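Local structure of Endoglucanase(Endo-1,4-beta-glucanase)protein (Pseudomonas stutzeri, 6R2J) at residues S147-W152 and I174-R178; W179-W185 and Y203-L207; Y119-W123 and Y139-N143. The protein probably hydrolyses O-glycosyl bonds as a family 5 endo-1,4-beta-glucanase (cellulase) and is captured here with cellobiose bound in its pocket. Where two conformers were deposited one is given. Numbering follows the deposited sequence.

In the fold
All three contacts belong to one (beta/alpha)8 TIM barrel of glycosyl hydrolase family 5. Along the chain they come in the order contact 3, contact 1, contact 2. They reach the neighbouring parallel strands 136-140, 171-175 and 201-206. The centres of contacts 1 and 2 are about 11 Å apart, those of contacts 1 and 3 about 14 Å, and those of contacts 2 and 3 about 18 Å. Contacts 1 and 2 share helix 177-180 and both touch the cellobiose, so they shape the sugar pocket. Contact 3 packs a helix against the barrel wall. The strands bring the carboxylates of Asp140, Glu175 and Glu204 close together, and Arg56 forms salt bridges with Asp140 and Glu175.

Contact 1: S147-W152 and I174-R178; sequences STVGLW and IEGER. With BGC (beta-D-glucopyranose), chain E; BGC (beta-D-glucopyranose), chain B.
In this TIM barrel the contact joins the loop between strand 136-140 and helix 152-166 to the end of strand 171-175 and the turn after it. Residues 174-178 leave that strand for the short, weakly bonded helical turn 177-180. Ser147 has positive backbone angles (46/51). A type I' turn runs from Thr148 to Leu151, with Leu151 N bonded to Thr148 O at 3.0 Å. Val149 (35/56) and Gly150 (79/8) both have positive phi, as this turn requires; glycine suits it. The CA atoms of Ser147 and Arg178 lie 7.1 Å apart, those of Trp152 and Glu177 7.3 Å.

Most polar links gather on the Glu177 carboxylate, carried by chi1 t and chi2 p. Its OE2 accepts from Thr148 OG1 at 2.9 Å and from Thr148 N at 3.3 Å. Its OE1 takes a weak bond from Ser147 N at 3.0 Å and a straight one from Arg178 N at 2.9 Å. Thr148 OG1 (chi1 p) in turn accepts from Trp152 N at 3.2 Å. One acidic side chain thus holds the loop to the turn that carries Arg178.

The second link is a hydrogen bond from an indole to the backbone. Trp152 (chi1 t) points at the other segment and its NE1 donates to Glu175 O at 2.7 Å. The Glu175 side chain leads away, to Glu144 N and Arg56.

The sugar side belongs to Arg178, a residue of the cellobiose pocket with left-handed backbone angles (55/46). Its NH1 lies only 2.0 Å from O2 of the chain E glucose, unusually short. Its NH2 donates to O6 of the chain B glucose at 2.6 Å.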
loop_
_atom_site.group_PDB
_atom_site.type_symbol
_atom_site.label_atom_id
_atom_site.label_comp_id
_atom_site.label_asym_id
_atom_site.label_seq_id
_atom_site.Cartn_x
_atom_site.Cartn_y
_atom_site.Cartn_z
ATOM N N SER A 147 -1.470 -5.163 17.279
ATOM C CA SER A 147 -1.055 -5.624 18.600
ATOM C C SER A 147 0.313 -5.069 18.961
ATOM O O SER A 147 1.223 -5.806 19.338
ATOM C CB SER A 147 -1.067 -7.153 18.695
ATOM O OG SER A 147 -2.336 -7.698 18.330
ATOM N N THR A 148 0.469 -3.757 18.829
ATOM C CA THR A 148 1.771 -3.146 19.093
ATOM C C THR A 148 1.907 -2.587 20.510
ATOM O O THR A 148 2.892 -1.911 20.806
ATOM C CB THR A 148 2.152 -2.090 18.050
ATOM O OG1 THR A 148 1.299 -0.944 18.200
ATOM C CG2 THR A 148 2.065 -2.658 16.641
ATOM N N VAL A 149 0.969 -2.912 21.398
ATOM C CA VAL A 149 0.906 -2.395 22.773
ATOM C C VAL A 149 1.368 -0.947 22.902
ATOM O O VAL A 149 2.281 -0.642 23.689
ATOM C CB VAL A 149 1.667 -3.302 23.762
ATOM C CG1 VAL A 149 0.865 -4.592 24.063
ATOM C CG2 VAL A 149 3.072 -3.564 23.251
ATOM N N GLY A 150 0.727 -0.058 22.133
ATOM C CA GLY A 150 0.898 1.374 22.239
ATOM C C GLY A 150 2.143 1.894 21.582
ATOM O O GLY A 150 2.447 3.072 21.749
ATOM N N LEU A 151 2.871 1.057 20.844
ATOM C CA LEU A 151 4.167 1.444 20.329
ATOM C C LEU A 151 4.101 2.014 18.926
ATOM O O LEU A 151 5.034 2.721 18.532
ATOM C CB LEU A 151 5.122 0.252 20.289
ATOM C CG LEU A 151 5.518 -0.313 21.637
ATOM C CD1 LEU A 151 6.326 -1.554 21.432
ATOM C CD2 LEU A 151 6.273 0.744 22.419
ATOM N N TRP A 152 3.041 1.723 18.156
ATOM C CA TRP A 152 3.034 2.151 16.758
ATOM C C TRP A 152 3.112 3.684 16.583
ATOM O O TRP A 152 3.893 4.152 15.732
ATOM C CB TRP A 152 1.890 1.472 15.983
ATOM C CG TRP A 152 1.732 2.097 14.606
ATOM C CD1 TRP A 152 0.616 2.684 14.095
ATOM C CD2 TRP A 152 2.758 2.265 13.597
ATOM N NE1 TRP A 152 0.865 3.173 12.826
ATOM C CE2 TRP A 152 2.171 2.921 12.502
ATOM C CE3 TRP A 152 4.087 1.881 13.493
ATOM C CZ2 TRP A 152 2.883 3.236 11.351
ATOM C CZ3 TRP A 152 4.785 2.201 12.349
ATOM C CH2 TRP A 152 4.183 2.871 11.300
ATOM N N ILE A 174 0.881 6.803 6.066
ATOM C CA ILE A 174 0.760 6.406 7.457
ATOM C C ILE A 174 -0.446 5.476 7.596
ATOM O O ILE A 174 -1.596 5.884 7.389
ATOM C CB ILE A 174 0.637 7.629 8.387
ATOM C CG1 ILE A 174 1.789 8.622 8.162
ATOM C CG2 ILE A 174 0.579 7.176 9.879
ATOM C CD1 ILE A 174 3.173 8.106 8.498
ATOM N N GLU A 175 -0.182 4.241 8.003
ATOM C CA GLU A 175 -1.200 3.304 8.435
ATOM C C GLU A 175 -1.430 3.392 9.952
ATOM O O GLU A 175 -0.620 3.958 10.716
ATOM C CB GLU A 175 -0.787 1.877 8.006
ATOM C CG GLU A 175 -0.602 1.802 6.486
ATOM C CD GLU A 175 -0.364 0.414 5.956
ATOM O OE1 GLU A 175 -1.046 -0.510 6.424
ATOM O OE2 GLU A 175 0.512 0.262 5.045
ATOM N N GLY A 176 -2.575 2.853 10.375
ATOM C CA GLY A 176 -2.953 2.791 11.763
ATOM C C GLY A 176 -3.052 1.362 12.283
ATOM O O GLY A 176 -2.856 0.370 11.585
ATOM N N GLU A 177 -3.383 1.292 13.559
ATOM C CA GLU A 177 -3.494 0.056 14.313
ATOM C C GLU A 177 -4.706 -0.771 13.833
ATOM O O GLU A 177 -5.434 -0.419 12.876
ATOM C CB GLU A 177 -3.450 0.440 15.799
ATOM C CG GLU A 177 -3.623 -0.578 16.882
ATOM C CD GLU A 177 -2.614 -1.711 16.908
ATOM O OE1 GLU A 177 -3.086 -2.779 16.542
ATOM O OE2 GLU A 177 -1.427 -1.578 17.332
ATOM N N ARG A 178 -4.851 -1.941 14.461
ATOM C CA ARG A 178 -5.852 -2.920 14.069
ATOM C C ARG A 178 -5.743 -3.294 12.594
ATOM O O ARG A 178 -6.741 -3.351 11.870
ATOM C CB ARG A 178 -7.274 -2.462 14.387
ATOM C CG ARG A 178 -8.211 -3.651 14.659
ATOM C CD ARG A 178 -9.583 -3.414 14.069
ATOM N NE ARG A 178 -10.289 -4.690 13.875
ATOM C CZ ARG A 178 -9.952 -5.608 12.968
ATOM N NH1 ARG A 178 -8.916 -5.380 12.131
ATOM N NH2 ARG A 178 -10.652 -6.753 12.898
HETATM C C2 BGC E . -8.241 -6.119 9.339
HETATM C C3 BGC E . -7.951 -4.829 8.640
HETATM C C4 BGC E . -7.022 -5.222 7.539
HETATM C C5 BGC E . -7.201 -6.577 6.931
HETATM C C6 BGC E . -6.171 -6.603 5.842
HETATM C C1 BGC E . -8.238 -7.540 8.720
HETATM O O2 BGC E . -9.381 -5.815 10.242
HETATM O O3 BGC E . -7.336 -3.859 9.495
HETATM O O4 BGC E . -7.188 -4.071 6.742
HETATM O O5 BGC E . -6.933 -7.594 8.011
HETATM O O6 BGC E . -5.933 -7.996 5.509
HETATM C C2 BGC B . -6.214 -11.068 10.065
HETATM C C3 BGC B . -6.389 -9.605 9.751
HETATM C C4 BGC B . -7.857 -9.409 10.012
HETATM C C5 BGC B . -8.291 -9.761 11.475
HETATM C C6 BGC B . -9.816 -9.699 11.727
HETATM C C1 BGC B . -6.374 -11.301 11.579
HETATM O O1 BGC B . -6.050 -12.573 12.044
HETATM O O2 BGC B . -4.933 -11.582 9.732
HETATM O O3 BGC B . -6.202 -9.212 8.387
HETATM O O4 BGC B . -8.485 -8.141 9.882
HETATM O O5 BGC B . -7.781 -11.009 12.085
HETATM O O6 BGC B . -10.312 -8.562 11.035
#

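Contact 2: W179-W185 and Y203-L207; sequences WSSAYHW and YEAHL. With BGC (beta-D-glucopyranose), chain E; BGC (beta-D-glucopyranose), chain B.
On the sugar-binding side of the TIM barrel, residues 179-185 lie along the end of strand 201-206. Trp179 and Ser180 have left-handed helical backbone angles (64/26 and 50/40). The chain then extends at Ser181 and turns helically through 182-184, with Trp185 N bonded to Ala182 O at 3.3 Å. A single parallel bridge pairs Ser181 with His206, CA atoms 5.2 Å apart. His206 N donates to Ser180 O at 2.7 Å, and Ala182 N to His206 O at 3.0 Å.

Small residues let the backbones come close. Ala182 CB fits between Ala205 CB at 3.6 Å and Leu207 CD1 at 4.0 Å. The large bump is Trp185 (chi1 t), laid along the strand: CZ2 meets Tyr203 CD2 at 4.1 Å, CZ3 meets Glu204 O at 3.4 Å, and CE3 meets Ala205 CB at 3.8 Å. Phe237 of helix 229-244 touches both alanines, and Trp240 meets Trp185 and Tyr203 edge-to-face. Ser180 CB also points at the strand, its OG 2.6 Å from Glu204 O.

His206 lines the pocket, its CB 2.8 Å from O4 of the chain E glucose. Its NE2 donates to Glu204 OE2 at 3.0 Å and its ND1 bonds Glu144. Ser181 OG and His184 ND1 share a hydrogen bond of 2.6 Å; water 1 lies 2.8 Å from Ser181 OG.

Cellobiose rests on this surface. Ser181 N lies 2.5 Å from O3 of the chain E glucose. The Trp179 indole, stacked with His146, forms an aromatic floor for the other sugar: the chain B glucose sits over its face, C3 3.7 Å from Trp179 CD2.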
loop_
_atom_site.group_PDB
_atom_site.type_symbol
_atom_site.label_atom_id
_atom_site.label_comp_id
_atom_site.label_asym_id
_atom_site.label_seq_id
_atom_site.Cartn_x
_atom_site.Cartn_y
_atom_site.Cartn_z
ATOM N N TRP A 179 -4.520 -3.550 12.151
ATOM C CA TRP A 179 -4.226 -3.963 10.777
ATOM C C TRP A 179 -4.576 -2.879 9.762
ATOM O O TRP A 179 -4.883 -3.173 8.604
ATOM C CB TRP A 179 -4.862 -5.301 10.393
ATOM C CG TRP A 179 -4.606 -6.436 11.374
ATOM C CD1 TRP A 179 -5.263 -6.649 12.556
ATOM C CD2 TRP A 179 -3.662 -7.529 11.244
ATOM N NE1 TRP A 179 -4.781 -7.790 13.174
ATOM C CE2 TRP A 179 -3.811 -8.353 12.383
ATOM C CE3 TRP A 179 -2.706 -7.884 10.289
ATOM C CZ2 TRP A 179 -3.048 -9.522 12.573
ATOM C CZ3 TRP A 179 -1.954 -9.040 10.490
ATOM C CH2 TRP A 179 -2.131 -9.837 11.618
ATOM N N SER A 180 -4.571 -1.620 10.205
ATOM C CA SER A 180 -4.989 -0.478 9.389
ATOM C C SER A 180 -6.349 -0.718 8.722
ATOM O O SER A 180 -6.591 -0.309 7.589
ATOM C CB SER A 180 -3.944 -0.082 8.358
ATOM O OG SER A 180 -4.100 1.295 8.042
ATOM N N SER A 181 -7.260 -1.325 9.476
ATOM C CA SER A 181 -8.645 -1.464 9.058
ATOM C C SER A 181 -9.335 -0.118 8.864
ATOM O O SER A 181 -9.336 0.738 9.748
ATOM C CB SER A 181 -9.386 -2.256 10.137
ATOM O OG SER A 181 -10.777 -2.234 9.913
ATOM N N ALA A 182 -9.971 0.034 7.709
ATOM C CA ALA A 182 -10.721 1.246 7.420
ATOM C C ALA A 182 -11.997 1.328 8.255
ATOM O O ALA A 182 -12.339 2.395 8.785
ATOM C CB ALA A 182 -11.057 1.275 5.930
ATOM N N TYR A 183 -12.709 0.211 8.401
ATOM C CA TYR A 183 -13.960 0.215 9.152
ATOM C C TYR A 183 -13.729 0.616 10.606
ATOM O O TYR A 183 -14.513 1.378 11.195
ATOM C CB TYR A 183 -14.593 -1.188 9.058
ATOM C CG TYR A 183 -15.837 -1.323 9.884
ATOM C CD1 TYR A 183 -17.040 -0.758 9.455
ATOM C CD2 TYR A 183 -15.811 -1.961 11.127
ATOM C CE1 TYR A 183 -18.182 -0.833 10.237
ATOM C CE2 TYR A 183 -16.944 -2.023 11.912
ATOM C CZ TYR A 183 -18.115 -1.470 11.454
ATOM O OH TYR A 183 -19.238 -1.543 12.219
ATOM N N HIS A 184 -12.636 0.128 11.194
ATOM C CA HIS A 184 -12.359 0.327 12.603
ATOM C C HIS A 184 -11.592 1.611 12.880
ATOM O O HIS A 184 -11.389 1.936 14.061
ATOM C CB HIS A 184 -11.555 -0.871 13.152
ATOM C CG HIS A 184 -12.273 -2.190 13.049
ATOM N ND1 HIS A 184 -12.045 -3.101 12.036
ATOM C CD2 HIS A 184 -13.223 -2.747 13.841
ATOM C CE1 HIS A 184 -12.827 -4.156 12.208
ATOM N NE2 HIS A 184 -13.545 -3.970 13.303
ATOM N N TRP A 185 -11.167 2.324 11.823
ATOM C CA TRP A 185 -10.261 3.459 11.952
ATOM C C TRP A 185 -10.706 4.477 13.002
ATOM O O TRP A 185 -9.874 4.883 13.830
ATOM C CB TRP A 185 -10.127 4.087 10.558
ATOM C CG TRP A 185 -9.064 5.063 10.532
ATOM C CD1 TRP A 185 -9.127 6.362 10.969
ATOM C CD2 TRP A 185 -7.741 4.851 10.081
ATOM N NE1 TRP A 185 -7.898 6.957 10.850
ATOM C CE2 TRP A 185 -7.032 6.058 10.283
ATOM C CE3 TRP A 185 -7.074 3.758 9.530
ATOM C CZ2 TRP A 185 -5.667 6.198 9.944
ATOM C CZ3 TRP A 185 -5.736 3.899 9.190
ATOM C CH2 TRP A 185 -5.045 5.110 9.394
ATOM N N TYR A 203 -2.861 9.306 4.972
ATOM C CA TYR A 203 -3.260 8.208 5.845
ATOM C C TYR A 203 -3.868 7.112 5.002
ATOM O O TYR A 203 -4.480 7.366 3.966
ATOM C CB TYR A 203 -4.230 8.669 6.912
ATOM C CG TYR A 203 -3.532 9.572 7.883
ATOM C CD1 TYR A 203 -3.449 10.936 7.635
ATOM C CD2 TYR A 203 -2.897 9.056 9.021
ATOM C CE1 TYR A 203 -2.800 11.776 8.508
ATOM C CE2 TYR A 203 -2.260 9.897 9.923
ATOM C CZ TYR A 203 -2.213 11.260 9.659
ATOM O OH TYR A 203 -1.588 12.131 10.532
ATOM N N GLU A 204 -3.643 5.884 5.417
ATOM C CA GLU A 204 -3.874 4.753 4.540
ATOM C C GLU A 204 -4.462 3.634 5.369
ATOM O O GLU A 204 -3.871 3.236 6.380
ATOM C CB GLU A 204 -2.583 4.208 3.928
ATOM C CG GLU A 204 -2.787 2.792 3.388
ATOM C CD GLU A 204 -1.505 2.201 2.788
ATOM O OE1 GLU A 204 -0.436 2.874 2.800
ATOM O OE2 GLU A 204 -1.572 1.050 2.322
ATOM N N ALA A 205 -5.583 3.097 4.891
ATOM C CA ALA A 205 -6.280 1.970 5.488
ATOM C C ALA A 205 -6.464 0.893 4.428
ATOM O O ALA A 205 -6.345 1.146 3.218
ATOM C CB ALA A 205 -7.674 2.352 6.012
ATOM N N HIS A 206 -6.810 -0.305 4.922
ATOM C CA HIS A 206 -7.075 -1.502 4.139
ATOM C C HIS A 206 -8.509 -1.917 4.378
ATOM O O HIS A 206 -9.090 -1.613 5.421
ATOM C CB HIS A 206 -6.118 -2.623 4.540
ATOM C CG HIS A 206 -4.695 -2.293 4.221
ATOM N ND1 HIS A 206 -3.629 -3.072 4.603
ATOM C CD2 HIS A 206 -4.162 -1.236 3.560
ATOM C CE1 HIS A 206 -2.504 -2.506 4.199
ATOM N NE2 HIS A 206 -2.803 -1.414 3.528
ATOM N N LEU A 207 -9.083 -2.589 3.390
ATOM C CA LEU A 207 -10.502 -2.899 3.459
ATOM C C LEU A 207 -10.805 -4.106 2.589
ATOM O O LEU A 207 -10.574 -4.076 1.381
ATOM C CB LEU A 207 -11.325 -1.678 2.997
ATOM C CG LEU A 207 -12.864 -1.701 3.011
ATOM C CD1 LEU A 207 -13.357 -0.231 3.030
ATOM C CD2 LEU A 207 -13.433 -2.508 1.849
HETATM C C2 BGC E . -8.241 -6.119 9.339
HETATM C C3 BGC E . -7.951 -4.829 8.640
HETATM C C4 BGC E . -7.022 -5.222 7.539
HETATM C C5 BGC E . -7.201 -6.577 6.931
HETATM C C6 BGC E . -6.171 -6.603 5.842
HETATM C C1 BGC E . -8.238 -7.540 8.720
HETATM O O2 BGC E . -9.381 -5.815 10.242
HETATM O O3 BGC E . -7.336 -3.859 9.495
HETATM O O4 BGC E . -7.188 -4.071 6.742
HETATM O O5 BGC E . -6.933 -7.594 8.011
HETATM O O6 BGC E . -5.933 -7.996 5.509
HETATM C C2 BGC B . -6.214 -11.068 10.065
HETATM C C3 BGC B . -6.389 -9.605 9.751
HETATM C C4 BGC B . -7.857 -9.409 10.012
HETATM C C5 BGC B . -8.291 -9.761 11.475
HETATM C C6 BGC B . -9.816 -9.699 11.727
HETATM C C1 BGC B . -6.374 -11.301 11.579
HETATM O O1 BGC B . -6.050 -12.573 12.044
HETATM O O2 BGC B . -4.933 -11.582 9.732
HETATM O O3 BGC B . -6.202 -9.212 8.387
HETATM O O4 BGC B . -8.485 -8.141 9.882
HETATM O O5 BGC B . -7.781 -11.009 12.085
HETATM O O6 BGC B . -10.312 -8.562 11.035
HETATM O O HOH W 1 -11.718 -2.614 7.270
#

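Contact 3: Y119-W123 and Y139-N143; sequences YASVW and YDIMN
Here a helix of the (beta/alpha)8 barrel packs against the strand that follows it. Residues 119-123 lie within helix 116-130. Residues 139-143 run out of strand 136-140. The nearest CA atoms, those of Trp123 and Ile141, are 7.7 Å apart. Tyr119 and Trp123 are one helical turn apart, Trp123 N bonded to Tyr119 O at 3.1 Å, so both side chains point at the strand.

In Tyr119, chi1 t aims the ring so that its OH donates to Ile141 O at 2.7 Å; chi2 (50°) sets only the tilt of the ring. Trp123 has chi1 at -96°, between the m and t wells, and chi2 at 119°. This swings NE1 onto the same carbonyl, Ile141 O, at 3.2 Å. Ile141 has backbone angles of -67/-18, and its O accepts both bonds.

The indole is also enclosed by apolar groups. Ile141 (chi1 p, chi2 t) lays CG2 over the five-membered ring in a CH-pi contact, 4.0 Å from the centroid. Tyr139 (chi1 m) meets the six-membered ring obliquely, planes at 48° and centroids 4.8 Å apart, with CD1 3.2 Å from Trp123 CZ3.

Asp140 (chi1 t) points away from the helix to a salt bridge with Arg56, so neighbouring strand residues serve opposite sides of the barrel wall. Met142 (t, p, p) curls back until its CE lies 3.5 Å from Tyr119 CE1.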
loop_
_atom_site.group_PDB
_atom_site.type_symbol
_atom_site.label_atom_id
_atom_site.label_comp_id
_atom_site.label_asym_id
_atom_site.label_seq_id
_atom_site.Cartn_x
_atom_site.Cartn_y
_atom_site.Cartn_z
ATOM N N TYR A 119 14.488 1.786 13.627
ATOM C CA TYR A 119 13.510 2.034 12.575
ATOM C C TYR A 119 13.755 3.376 11.892
ATOM O O TYR A 119 13.801 3.453 10.665
ATOM C CB TYR A 119 12.151 1.964 13.256
ATOM C CG TYR A 119 10.959 2.053 12.408
ATOM C CD1 TYR A 119 10.815 1.258 11.284
ATOM C CD2 TYR A 119 9.938 2.910 12.742
ATOM C CE1 TYR A 119 9.692 1.345 10.491
ATOM C CE2 TYR A 119 8.804 3.007 11.952
ATOM C CZ TYR A 119 8.680 2.220 10.820
ATOM O OH TYR A 119 7.529 2.327 10.038
ATOM N N ALA A 120 13.903 4.454 12.672
ATOM C CA ALA A 120 14.248 5.746 12.091
ATOM C C ALA A 120 15.473 5.664 11.171
ATOM O O ALA A 120 15.465 6.227 10.069
ATOM C CB ALA A 120 14.472 6.753 13.212
ATOM N N SER A 121 16.541 4.982 11.612
ATOM C CA SER A 121 17.776 4.943 10.824
ATOM C C SER A 121 17.558 4.232 9.495
ATOM O O SER A 121 17.998 4.712 8.445
ATOM C CB SER A 121 18.901 4.254 11.602
ATOM O OG SER A 121 19.961 3.914 10.731
ATOM N N VAL A 122 16.874 3.079 9.525
ATOM C CA VAL A 122 16.664 2.321 8.301
ATOM C C VAL A 122 15.881 3.163 7.307
ATOM O O VAL A 122 16.168 3.143 6.111
ATOM C CB VAL A 122 16.092 0.903 8.551
ATOM C CG1 VAL A 122 14.643 0.923 8.903
ATOM C CG2 VAL A 122 16.396 0.051 7.319
ATOM N N TRP A 123 14.917 3.967 7.791
ATOM C CA TRP A 123 14.150 4.802 6.871
ATOM C C TRP A 123 14.981 5.992 6.403
ATOM O O TRP A 123 14.959 6.361 5.222
ATOM C CB TRP A 123 12.812 5.215 7.498
ATOM C CG TRP A 123 11.721 4.276 7.036
ATOM C CD1 TRP A 123 10.920 3.453 7.808
ATOM C CD2 TRP A 123 11.339 4.040 5.682
ATOM N NE1 TRP A 123 10.077 2.716 6.998
ATOM C CE2 TRP A 123 10.311 3.056 5.693
ATOM C CE3 TRP A 123 11.775 4.544 4.453
ATOM C CZ2 TRP A 123 9.706 2.594 4.522
ATOM C CZ3 TRP A 123 11.154 4.072 3.282
ATOM C CH2 TRP A 123 10.124 3.122 3.336
ATOM N N TYR A 139 6.675 6.766 0.547
ATOM C CA TYR A 139 7.094 5.724 1.482
ATOM C C TYR A 139 5.920 5.340 2.376
ATOM O O TYR A 139 5.493 6.128 3.228
ATOM C CB TYR A 139 8.269 6.152 2.379
ATOM C CG TYR A 139 9.540 6.477 1.653
ATOM C CD1 TYR A 139 10.035 5.613 0.678
ATOM C CD2 TYR A 139 10.246 7.630 1.941
ATOM C CE1 TYR A 139 11.168 5.885 0.016
ATOM C CE2 TYR A 139 11.418 7.927 1.262
ATOM C CZ TYR A 139 11.872 7.043 0.294
ATOM O OH TYR A 139 13.031 7.297 -0.417
ATOM N N ASP A 140 5.443 4.113 2.220
ATOM C CA ASP A 140 4.470 3.506 3.124
ATOM C C ASP A 140 5.337 2.853 4.197
ATOM O O ASP A 140 5.836 1.738 4.046
ATOM C CB ASP A 140 3.605 2.552 2.310
ATOM C CG ASP A 140 2.422 2.012 3.078
ATOM O OD1 ASP A 140 2.425 2.066 4.341
ATOM O OD2 ASP A 140 1.505 1.495 2.382
ATOM N N ILE A 141 5.587 3.623 5.261
ATOM C CA ILE A 141 6.615 3.246 6.221
ATOM C C ILE A 141 6.280 1.983 7.013
ATOM O O ILE A 141 7.184 1.359 7.577
ATOM C CB ILE A 141 6.948 4.430 7.154
ATOM C CG1 ILE A 141 5.741 4.889 7.967
ATOM C CG2 ILE A 141 7.453 5.628 6.365
ATOM C CD1 ILE A 141 6.071 5.849 9.093
ATOM N N MET A 142 5.022 1.554 7.061
ATOM C CA MET A 142 4.726 0.280 7.709
ATOM C C MET A 142 3.373 -0.240 7.253
ATOM O O MET A 142 2.383 0.470 7.361
ATOM C CB MET A 142 4.693 0.433 9.238
ATOM C CG MET A 142 4.498 -0.854 10.031
ATOM S SD MET A 142 5.764 -2.066 9.631
ATOM C CE MET A 142 7.265 -1.143 9.926
ATOM N N ASN A 143 3.334 -1.504 6.859
ATOM C CA ASN A 143 2.100 -2.217 6.565
ATOM C C ASN A 143 1.460 -2.816 7.825
ATOM O O ASN A 143 2.106 -3.528 8.615
ATOM C CB ASN A 143 2.391 -3.317 5.526
ATOM C CG ASN A 143 1.159 -4.164 5.170
ATOM O OD1 ASN A 143 0.296 -3.695 4.449
ATOM N ND2 ASN A 143 1.085 -5.406 5.676
#